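Local coordinates for Thg1-like uncharacterized protein (Bacillus thuringiensis, PDB 4KGM), which probably adds nucleotides to the 5' end of tRNA, as Thg1-family guanylyltransferases do, and binds ATP and magnesium in a polymerase-palm-like catalytic domain, at residues Q47-A50 / E51-E55; A101-S104 / A105-T109; A110-N113 / E114-E118; Y143-W146 / R147-A151. All coordinates share one frame; numbering follows the deposited sequence.

Contact 1 of 4, residues Q47-A50 / E51-E55; sequences QDLA and EAFWE. With ATP (adenosine-5'-triphosphate), chain E.
Q47 and E51, one turn apart at the start of helix 47-63, are tied together twice. Q47 NE2 donates to E51 OE2 at 2.7 Å, close to the plane of its own amide but on the anti side of the carboxylate and somewhat out of its plane, and the two flat groups stand almost at right angles (86°). The bend in the glutamine at chi2 (80°) turns its amide back to the extended glutamate. In the backbone E51 N donates to Q47 O at 3.0 Å, one of the i to i+4 backbone bonds, as are F53 N to L49 O and W54 N to A50 O.

One face of the W54 indole is met by A50 O, 2.9 Å from the ring plane and toward its rim; W54 CZ2 also reaches A50 CB at 4.0 Å. On the inner side L49 and F53 run side by side, with L49 CG 4.0 Å from F53 CE2. The CD2 branch of L49 is the ligand contact: it lies 3.4 Å from C6 of the ATP adenine. F53 is stacked with H72, and W54 meets W195 edge-to-face.

The chemistry is thus split round the helix. An amide-carboxylate bond is made on the exposed side, while on the buried, apolar side L49 offers the adenine a methyl, so its part in the pocket is probably one of dispersion and shape.

Contact 2 of 4, residues A101-S104 / A105-T109; sequences ASVS and ASMAT
V103 and M107 meet along one side of helix 97-119 in an i to i+4 contact, on a mostly buried part of the long helix that packs against a second copy of the protein. V103 CG1 approaches the methyl end of the methionine, 3.8 Å from M107 CE. That branch is in position because it stands trans to the valine's N (chi1 171°), while the methionine is extended beyond CG and carries its sulfur and methyl past the valine at a slant. The backbone underneath is regular: M107 N donates to V103 O at 2.8 Å, and S106 N to S102 O at 2.7 Å.

Small residues make up the rest of this stretch, and their hydroxyls are put to use. A105 O accepts from both T109 N and T109 OG1, the latter at 2.6 Å, and the two donors come from opposite faces of the carbonyl plane. T109 OG1 also pairs with S106 OG of the second subunit, and S106 OG with T109 OG1 of that subunit, a reciprocal link between the two copies of the helix. S104 OG turns back to I100 O.

M107 leans on Y59, L60 and N63 of helix 47-63, whereas S104 and A108 rest on strand 25-31 through I29.

Contact 3 of 4, residues A110-N113 / E114-E118; sequences AKFN and EVMRE
K111 curls toward E114 and brings its ammonium to the carboxylate from the syn side, NZ to OE2 at 2.6 Å and 23° out of the carboxylate plane. Torsions chi2 (53°) and chi3 bend the lysine toward the C-terminal end of the helix, and the glutamate, extended beyond CG, slants across it. The same bends lay K111 CD against V115 CG2 at 3.8 Å, so the aliphatic part of the lysine packs while its tip makes the salt bridge. The other carboxylate oxygen, E114 OE1, is engaged by R117 of the second subunit, and R117 makes the reciprocal salt bridge to E114 of that subunit; sharing one carboxylate between lysine and arginine probably keeps it ionised.

Along the inward side of helix 97-119, F112 and M116 form a Met-aromatic contact spaced i to i+4: M116 SD lies 5.0 Å from the centroid of the F112 ring, oblique to it. Both residues also pack on L49 of helix 47-63, and F112 meets the F53 ring.

N113 and R117 lie side by side, pointing the same way, with amide and guanidinium planes nearly perpendicular (87°). N113 OD1 and R117 NH1 are 4.2 Å apart, too far for a bond; N113 OD1 accepts from A126 N.

Contact 4 of 4, residues Y143-W146 / R147-A151; sequences YFIW and RQQDA
R147 runs from its helix backbone between Y143 and W146, and its side chain is the spine of this contact. CB sits 3.5 Å from F144 O. CG then comes over one face of the Y143 ring, 4.0 Å from the centroid, in a CH-pi contact, and CD follows toward the phenol end, 3.8 Å from Y143 OH. Bends at chi2 and chi3 (91°) swing the chain across to the indole. NE reaches W146 CE3 at 3.6 Å, and CZ lies 4.0 Å from the centroid of the six-membered ring, only 11° off its normal, which makes this a cation-pi contact. NH2 is the closest part of the guanidinium, 3.3 Å from W146 CZ2. The guanidinium is nevertheless tilted, its plane 56° from the indole, and is not stacked flat. NH1 goes to E76 in a salt bridge, which gives the group a second hold and probably balances its buried charge. Y143 OH bonds to S78, and M8 of the second subunit packs on Y143 and W146.

Further round the helix I145 and Q149 lie alongside, with I145 CG2 3.4 Å from Q149 NE2. Backbone bonds such as Q148 N to F144 O hold the turns.

Helix 140-160 covers the sheet here: Y143 and F144 rest on I26 of strand 25-31, F144 also on L80 of strand 76-81 and L69 of strand 67-73.

Contacts 2 and 3 are consecutive parts of helix 97-119, and contact 1 lies on helix 47-63 beside it; L49, A52 and F53 of contact 1 pack directly on F112 and M116 of contact 3. Contact 4, on helix 140-160, stands apart, on the other side of the chain's centre from contacts 2 and 3. Contacts 1, 2 and 4 are largely buried, contact 3 only partly. Chemistry follows place: contact 1 joins an exposed polar side to an apolar side facing the adenine, contact 2 meets the second subunit through small hydroxyls, contact 3 through paired charges, and contact 4 buries an arginine among aromatic rings, two of which pack on M8 of that subunit.

Contact 1 of 4, residues Q47-A50 / E51-E55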
loop_
_atom_site.group_PDB
_atom_site.type_symbol
_atom_site.label_atom_id
_atom_site.label_comp_id
_atom_site.label_asym_id
_atom_site.label_seq_id
_atom_site.Cartn_x
_atom_site.Cartn_y
_atom_site.Cartn_z
ATOM N N GLN A 47 31.396 2.936 25.018
ATOM C CA GLN A 47 30.836 1.826 25.782
ATOM C C GLN A 47 29.497 2.192 26.417
ATOM O O GLN A 47 28.597 1.360 26.507
ATOM C CB GLN A 47 31.821 1.372 26.863
ATOM C CG GLN A 47 31.385 0.137 27.642
ATOM C CD GLN A 47 31.653 -1.155 26.892
ATOM O OE1 GLN A 47 32.400 -1.175 25.914
ATOM N NE2 GLN A 47 31.044 -2.244 27.351
ATOM N N ASP A 48 29.370 3.440 26.859
ATOM C CA ASP A 48 28.136 3.909 27.484
ATOM C C ASP A 48 26.982 3.972 26.489
ATOM O O ASP A 48 25.860 3.569 26.798
ATOM C CB ASP A 48 28.344 5.278 28.137
ATOM C CG ASP A 48 29.068 5.186 29.464
ATOM O OD1 ASP A 48 28.901 4.164 30.163
ATOM O OD2 ASP A 48 29.802 6.136 29.811
ATOM N N LEU A 49 27.263 4.483 25.294
ATOM C CA LEU A 49 26.252 4.597 24.252
ATOM C C LEU A 49 25.807 3.219 23.773
ATOM O O LEU A 49 24.613 2.961 23.614
ATOM C CB LEU A 49 26.790 5.407 23.072
ATOM C CG LEU A 49 25.826 5.612 21.903
ATOM C CD1 LEU A 49 24.676 6.519 22.308
ATOM C CD2 LEU A 49 26.555 6.169 20.692
ATOM N N ALA A 50 26.776 2.337 23.552
ATOM C CA ALA A 50 26.494 0.989 23.077
ATOM C C ALA A 50 25.659 0.193 24.078
ATOM O O ALA A 50 24.758 -0.547 23.691
ATOM C CB ALA A 50 27.788 0.259 22.760
ATOM N N GLU A 51 25.956 0.351 25.365
ATOM C CA GLU A 51 25.222 -0.358 26.410
ATOM C C GLU A 51 23.827 0.225 26.622
ATOM O O GLU A 51 22.970 -0.405 27.245
ATOM C CB GLU A 51 26.004 -0.354 27.725
ATOM C CG GLU A 51 27.226 -1.255 27.717
ATOM C CD GLU A 51 27.962 -1.258 29.042
ATOM O OE1 GLU A 51 27.472 -0.622 30.000
ATOM O OE2 GLU A 51 29.033 -1.898 29.124
ATOM N N ALA A 52 23.609 1.432 26.111
ATOM C CA ALA A 52 22.298 2.063 26.174
ATOM C C ALA A 52 21.398 1.483 25.088
ATOM O O ALA A 52 20.184 1.366 25.268
ATOM C CB ALA A 52 22.423 3.568 26.019
ATOM N N PHE A 53 22.004 1.123 23.958
ATOM C CA PHE A 53 21.288 0.448 22.884
ATOM C C PHE A 53 20.961 -0.983 23.287
ATOM O O PHE A 53 19.897 -1.506 22.954
ATOM C CB PHE A 53 22.115 0.442 21.597
ATOM C CG PHE A 53 21.962 1.686 20.770
ATOM C CD1 PHE A 53 20.825 1.891 20.006
ATOM C CD2 PHE A 53 22.962 2.646 20.744
ATOM C CE1 PHE A 53 20.683 3.031 19.241
ATOM C CE2 PHE A 53 22.825 3.789 19.979
ATOM C CZ PHE A 53 21.684 3.982 19.229
ATOM N N TRP A 54 21.883 -1.613 24.008
ATOM C CA TRP A 54 21.707 -2.997 24.429
ATOM C C TRP A 54 20.552 -3.129 25.416
ATOM O O TRP A 54 19.808 -4.107 25.385
ATOM C CB TRP A 54 23.001 -3.547 25.033
ATOM C CG TRP A 54 24.156 -3.524 24.078
ATOM C CD1 TRP A 54 24.101 -3.320 22.729
ATOM C CD2 TRP A 54 25.542 -3.701 24.401
ATOM N NE1 TRP A 54 25.365 -3.360 22.193
ATOM C CE2 TRP A 54 26.267 -3.594 23.198
ATOM C CE3 TRP A 54 26.237 -3.941 25.589
ATOM C CZ2 TRP A 54 27.654 -3.720 23.149
ATOM C CZ3 TRP A 54 27.615 -4.066 25.538
ATOM C CH2 TRP A 54 28.307 -3.956 24.327
ATOM N N GLU A 55 20.405 -2.137 26.288
ATOM C CA GLU A 55 19.284 -2.108 27.220
ATOM C C GLU A 55 17.996 -1.795 26.471
ATOM O O GLU A 55 16.919 -2.258 26.844
ATOM C CB GLU A 55 19.521 -1.078 28.326
ATOM C CG GLU A 55 20.569 -1.500 29.336
ATOM C CD GLU A 55 20.211 -2.799 30.032
ATOM O OE1 GLU A 55 19.152 -2.848 30.694
ATOM O OE2 GLU A 55 20.983 -3.774 29.911
HETATM P PG ATP E . 20.136 9.944 9.759
HETATM O O1G ATP E . 20.556 9.587 8.353
HETATM O O2G ATP E . 19.087 11.027 9.848
HETATM O O3G ATP E . 19.851 8.744 10.630
HETATM P PB ATP E . 22.643 9.770 11.055
HETATM O O1B ATP E . 22.076 8.914 12.164
HETATM O O2B ATP E . 23.772 10.720 11.372
HETATM O O3B ATP E . 21.456 10.630 10.386
HETATM P PA ATP E . 23.856 7.426 10.178
HETATM O O1A ATP E . 24.540 6.920 8.931
HETATM O O2A ATP E . 22.864 6.556 10.912
HETATM O O3A ATP E . 23.141 8.828 9.848
HETATM O "O5'" ATP E . 24.973 7.908 11.234
HETATM C "C5'" ATP E . 25.277 7.131 12.389
HETATM C "C4'" ATP E . 26.244 7.911 13.271
HETATM O "O4'" ATP E . 26.224 7.420 14.613
HETATM C "C3'" ATP E . 27.677 7.800 12.773
HETATM O "O3'" ATP E . 28.112 9.062 12.259
HETATM C "C2'" ATP E . 28.505 7.420 13.986
HETATM O "O2'" ATP E . 29.574 8.353 14.170
HETATM C "C1'" ATP E . 27.543 7.473 15.162
HETATM N N9 ATP E . 27.776 6.339 16.094
HETATM C C8 ATP E . 27.246 5.105 15.991
HETATM N N7 ATP E . 27.662 4.308 17.009
HETATM C C5 ATP E . 28.477 5.040 17.790
HETATM C C6 ATP E . 29.257 4.814 19.029
HETATM N N6 ATP E . 29.249 3.612 19.655
HETATM N N1 ATP E . 29.977 5.849 19.515
HETATM C C2 ATP E . 29.994 7.048 18.904
HETATM N N3 ATP E . 29.312 7.324 17.779
HETATM C C4 ATP E . 28.548 6.377 17.183
#

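Contact 2 of 4, residues A101-S104 / A105-T109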
loop_
_atom_site.group_PDB
_atom_site.type_symbol
_atom_site.label_atom_id
_atom_site.label_comp_id
_atom_site.label_asym_id
_atom_site.label_seq_id
_atom_site.Cartn_x
_atom_site.Cartn_y
_atom_site.Cartn_z
ATOM N N ALA A 101 5.702 -0.090 13.190
ATOM C CA ALA A 101 6.863 0.776 12.995
ATOM C C ALA A 101 6.949 1.894 14.035
ATOM O O ALA A 101 8.009 2.134 14.609
ATOM C CB ALA A 101 6.861 1.360 11.585
ATOM N N SER A 102 5.832 2.571 14.274
ATOM C CA SER A 102 5.818 3.721 15.174
ATOM C C SER A 102 6.003 3.327 16.638
ATOM O O SER A 102 6.802 3.932 17.353
ATOM C CB SER A 102 4.532 4.536 14.993
ATOM O OG SER A 102 3.387 3.778 15.343
ATOM N N VAL A 103 5.266 2.313 17.082
ATOM C CA VAL A 103 5.355 1.856 18.466
ATOM C C VAL A 103 6.745 1.305 18.776
ATOM O O VAL A 103 7.261 1.481 19.883
ATOM C CB VAL A 103 4.253 0.819 18.798
ATOM C CG1 VAL A 103 4.485 0.183 20.162
ATOM C CG2 VAL A 103 2.886 1.478 18.749
ATOM N N SER A 104 7.359 0.658 17.789
ATOM C CA SER A 104 8.731 0.184 17.931
ATOM C C SER A 104 9.675 1.362 18.140
ATOM O O SER A 104 10.540 1.330 19.017
ATOM C CB SER A 104 9.167 -0.615 16.703
ATOM O OG SER A 104 8.433 -1.819 16.594
ATOM N N ALA A 105 9.502 2.399 17.326
ATOM C CA ALA A 105 10.329 3.595 17.431
ATOM C C ALA A 105 10.058 4.311 18.748
ATOM O O ALA A 105 10.975 4.835 19.381
ATOM C CB ALA A 105 10.075 4.523 16.252
ATOM N N SER A 106 8.795 4.323 19.158
ATOM C CA SER A 106 8.404 4.937 20.422
ATOM C C SER A 106 9.050 4.220 21.602
ATOM O O SER A 106 9.624 4.858 22.485
ATOM C CB SER A 106 6.883 4.922 20.572
ATOM O OG SER A 106 6.479 5.506 21.798
ATOM N N MET A 107 8.952 2.894 21.610
ATOM C CA MET A 107 9.541 2.085 22.671
ATOM C C MET A 107 11.047 2.287 22.740
ATOM O O MET A 107 11.611 2.443 23.823
ATOM C CB MET A 107 9.233 0.601 22.456
ATOM C CG MET A 107 7.817 0.189 22.829
ATOM S SD MET A 107 7.496 -1.546 22.447
ATOM C CE MET A 107 5.839 -1.726 23.106
ATOM N N ALA A 108 11.690 2.280 21.576
ATOM C CA ALA A 108 13.129 2.492 21.498
ATOM C C ALA A 108 13.482 3.871 22.042
ATOM O O ALA A 108 14.435 4.019 22.802
ATOM C CB ALA A 108 13.614 2.340 20.063
ATOM N N THR A 109 12.695 4.870 21.657
ATOM C CA THR A 109 12.896 6.240 22.110
ATOM C C THR A 109 12.779 6.371 23.628
ATOM O O THR A 109 13.600 7.031 24.267
ATOM C CB THR A 109 11.888 7.193 21.442
ATOM O OG1 THR A 109 12.063 7.154 20.020
ATOM C CG2 THR A 109 12.085 8.616 21.931
#

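Contact 3 of 4, residues A110-N113 / E114-E118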
loop_
_atom_site.group_PDB
_atom_site.type_symbol
_atom_site.label_atom_id
_atom_site.label_comp_id
_atom_site.label_asym_id
_atom_site.label_seq_id
_atom_site.Cartn_x
_atom_site.Cartn_y
_atom_site.Cartn_z
ATOM N N ALA A 110 11.761 5.733 24.200
ATOM C CA ALA A 110 11.494 5.838 25.632
ATOM C C ALA A 110 12.629 5.267 26.481
ATOM O O ALA A 110 13.146 5.937 27.376
ATOM C CB ALA A 110 10.175 5.156 25.979
ATOM N N LYS A 111 13.013 4.029 26.193
ATOM C CA LYS A 111 14.047 3.352 26.965
ATOM C C LYS A 111 15.414 4.008 26.790
ATOM O O LYS A 111 16.125 4.235 27.770
ATOM C CB LYS A 111 14.111 1.867 26.594
ATOM C CG LYS A 111 15.214 1.079 27.301
ATOM C CD LYS A 111 15.154 1.241 28.818
ATOM C CE LYS A 111 13.842 0.733 29.396
ATOM N NZ LYS A 111 13.738 0.993 30.861
ATOM N N PHE A 112 15.769 4.313 25.546
ATOM C CA PHE A 112 17.076 4.883 25.232
ATOM C C PHE A 112 17.300 6.214 25.943
ATOM O O PHE A 112 18.318 6.404 26.610
ATOM C CB PHE A 112 17.234 5.061 23.721
ATOM C CG PHE A 112 18.623 5.433 23.295
ATOM C CD1 PHE A 112 19.569 4.452 23.046
ATOM C CD2 PHE A 112 18.984 6.761 23.134
ATOM C CE1 PHE A 112 20.848 4.790 22.651
ATOM C CE2 PHE A 112 20.263 7.103 22.739
ATOM C CZ PHE A 112 21.194 6.116 22.497
ATOM N N ASN A 113 16.350 7.131 25.795
ATOM C CA ASN A 113 16.437 8.428 26.452
ATOM C C ASN A 113 16.529 8.302 27.972
ATOM O O ASN A 113 17.297 9.020 28.609
ATOM C CB ASN A 113 15.254 9.316 26.060
ATOM C CG ASN A 113 15.468 10.022 24.733
ATOM O OD1 ASN A 113 16.543 10.566 24.471
ATOM N ND2 ASN A 113 14.444 10.018 23.887
ATOM N N GLU A 114 15.751 7.385 28.542
ATOM C CA GLU A 114 15.761 7.156 29.984
ATOM C C GLU A 114 17.141 6.747 30.490
ATOM O O GLU A 114 17.671 7.342 31.429
ATOM C CB GLU A 114 14.741 6.084 30.370
ATOM C CG GLU A 114 14.894 5.588 31.803
ATOM C CD GLU A 114 13.952 4.448 32.141
ATOM O OE1 GLU A 114 12.852 4.716 32.669
ATOM O OE2 GLU A 114 14.315 3.280 31.884
ATOM N N VAL A 115 17.713 5.726 29.861
ATOM C CA VAL A 115 19.018 5.206 30.252
ATOM C C VAL A 115 20.127 6.232 30.032
ATOM O O VAL A 115 21.000 6.412 30.882
ATOM C CB VAL A 115 19.355 3.911 29.480
ATOM C CG1 VAL A 115 20.808 3.508 29.703
ATOM C CG2 VAL A 115 18.414 2.790 29.894
ATOM N N MET A 116 20.080 6.913 28.894
ATOM C CA MET A 116 21.133 7.849 28.525
ATOM C C MET A 116 21.163 9.077 29.435
ATOM O O MET A 116 22.213 9.687 29.626
ATOM C CB MET A 116 20.984 8.272 27.063
ATOM C CG MET A 116 22.302 8.571 26.380
ATOM S SD MET A 116 23.368 7.120 26.261
ATOM C CE MET A 116 24.877 7.872 25.664
ATOM N N ARG A 117 20.015 9.427 29.997
ATOM C CA ARG A 117 19.937 10.572 30.887
ATOM C C ARG A 117 20.824 10.325 32.098
ATOM O O ARG A 117 21.470 11.239 32.609
ATOM C CB ARG A 117 18.494 10.814 31.328
ATOM C CG ARG A 117 17.688 11.677 30.370
ATOM C CD ARG A 117 18.529 12.810 29.807
ATOM N NE ARG A 117 17.708 13.935 29.368
ATOM C CZ ARG A 117 17.553 14.296 28.098
ATOM N NH1 ARG A 117 17.923 13.475 27.124
ATOM N NH2 ARG A 117 17.026 15.476 27.802
ATOM N N GLU A 118 20.834 9.079 32.558
ATOM C CA GLU A 118 21.486 8.721 33.814
ATOM C C GLU A 118 22.904 9.280 33.876
ATOM O O GLU A 118 23.274 9.959 34.834
ATOM C CB GLU A 118 21.530 7.202 33.988
ATOM C CG GLU A 118 20.171 6.525 34.019
ATOM C CD GLU A 118 20.278 5.015 34.140
ATOM O OE1 GLU A 118 19.268 4.324 33.889
ATOM O OE2 GLU A 118 21.372 4.520 34.486
#

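Contact 4 of 4, residues Y143-W146 / R147-A151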
loop_
_atom_site.group_PDB
_atom_site.type_symbol
_atom_site.label_atom_id
_atom_site.label_comp_id
_atom_site.label_asym_id
_atom_site.label_seq_id
_atom_site.Cartn_x
_atom_site.Cartn_y
_atom_site.Cartn_z
ATOM N N TYR A 143 19.392 -11.555 5.591
ATOM C CA TYR A 143 19.153 -10.188 6.045
ATOM C C TYR A 143 20.197 -9.751 7.066
ATOM O O TYR A 143 20.791 -8.680 6.942
ATOM C CB TYR A 143 17.753 -10.024 6.648
ATOM C CG TYR A 143 17.566 -8.674 7.310
ATOM C CD1 TYR A 143 17.295 -7.542 6.553
ATOM C CD2 TYR A 143 17.687 -8.529 8.686
ATOM C CE1 TYR A 143 17.138 -6.306 7.149
ATOM C CE2 TYR A 143 17.534 -7.296 9.289
ATOM C CZ TYR A 143 17.260 -6.190 8.516
ATOM O OH TYR A 143 17.104 -4.960 9.114
ATOM N N PHE A 144 20.400 -10.578 8.087
ATOM C CA PHE A 144 21.359 -10.269 9.138
ATOM C C PHE A 144 22.797 -10.347 8.627
ATOM O O PHE A 144 23.664 -9.600 9.078
ATOM C CB PHE A 144 21.150 -11.191 10.342
ATOM C CG PHE A 144 19.815 -11.015 11.008
ATOM C CD1 PHE A 144 19.586 -9.946 11.860
ATOM C CD2 PHE A 144 18.786 -11.915 10.778
ATOM C CE1 PHE A 144 18.356 -9.778 12.472
ATOM C CE2 PHE A 144 17.554 -11.754 11.389
ATOM C CZ PHE A 144 17.338 -10.684 12.237
ATOM N N ILE A 145 23.040 -11.252 7.681
ATOM C CA ILE A 145 24.329 -11.319 7.001
ATOM C C ILE A 145 24.584 -10.002 6.279
ATOM O O ILE A 145 25.699 -9.479 6.283
ATOM C CB ILE A 145 24.374 -12.478 5.985
ATOM C CG1 ILE A 145 24.342 -13.824 6.708
ATOM C CG2 ILE A 145 25.621 -12.389 5.116
ATOM C CD1 ILE A 145 24.191 -15.013 5.785
ATOM N N TRP A 146 23.532 -9.464 5.669
ATOM C CA TRP A 146 23.608 -8.183 4.982
ATOM C C TRP A 146 23.865 -7.058 5.976
ATOM O O TRP A 146 24.555 -6.087 5.666
ATOM C CB TRP A 146 22.313 -7.930 4.210
ATOM C CG TRP A 146 22.225 -6.587 3.556
ATOM C CD1 TRP A 146 23.136 -6.024 2.713
ATOM C CD2 TRP A 146 21.145 -5.653 3.664
ATOM N NE1 TRP A 146 22.699 -4.788 2.301
ATOM C CE2 TRP A 146 21.477 -4.538 2.869
ATOM C CE3 TRP A 146 19.931 -5.649 4.359
ATOM C CZ2 TRP A 146 20.642 -3.428 2.751
ATOM C CZ3 TRP A 146 19.102 -4.545 4.240
ATOM C CH2 TRP A 146 19.462 -3.450 3.442
ATOM N N ARG A 147 23.315 -7.203 7.177
ATOM C CA ARG A 147 23.480 -6.198 8.221
ATOM C C ARG A 147 24.862 -6.264 8.866
ATOM O O ARG A 147 25.433 -5.235 9.229
ATOM C CB ARG A 147 22.390 -6.344 9.282
ATOM C CG ARG A 147 20.992 -5.973 8.801
ATOM C CD ARG A 147 20.841 -4.471 8.631
ATOM N NE ARG A 147 21.177 -4.015 7.285
ATOM C CZ ARG A 147 21.373 -2.742 6.956
ATOM N NH1 ARG A 147 21.280 -1.795 7.879
ATOM N NH2 ARG A 147 21.671 -2.417 5.706
ATOM N N GLN A 148 25.394 -7.475 9.010
ATOM C CA GLN A 148 26.736 -7.659 9.552
ATOM C C GLN A 148 27.803 -7.166 8.577
ATOM O O GLN A 148 28.840 -6.651 8.992
ATOM C CB GLN A 148 26.989 -9.125 9.909
ATOM C CG GLN A 148 26.461 -9.536 11.273
ATOM C CD GLN A 148 26.914 -10.927 11.672
ATOM O OE1 GLN A 148 27.318 -11.728 10.827
ATOM N NE2 GLN A 148 26.853 -11.221 12.966
ATOM N N GLN A 149 27.546 -7.329 7.284
ATOM C CA GLN A 149 28.466 -6.843 6.260
ATOM C C GLN A 149 28.453 -5.320 6.210
ATOM O O GLN A 149 29.437 -4.692 5.819
ATOM C CB GLN A 149 28.121 -7.435 4.890
ATOM C CG GLN A 149 28.421 -8.924 4.768
ATOM C CD GLN A 149 27.982 -9.508 3.436
ATOM O OE1 GLN A 149 27.594 -8.782 2.520
ATOM N NE2 GLN A 149 28.039 -10.832 3.325
ATOM N N ASP A 150 27.332 -4.730 6.610
ATOM C CA ASP A 150 27.222 -3.281 6.707
ATOM C C ASP A 150 27.792 -2.818 8.044
ATOM O O ASP A 150 28.142 -1.649 8.214
ATOM C CB ASP A 150 25.763 -2.843 6.570
ATOM C CG ASP A 150 25.603 -1.335 6.582
ATOM O OD1 ASP A 150 25.365 -0.770 7.671
ATOM O OD2 ASP A 150 25.717 -0.713 5.504
ATOM N N ALA A 151 27.882 -3.750 8.988
ATOM C CA ALA A 151 28.446 -3.466 10.301
ATOM C C ALA A 151 29.965 -3.356 10.229
ATOM O O ALA A 151 30.559 -2.457 10.821
ATOM C CB ALA A 151 28.043 -4.544 11.292
#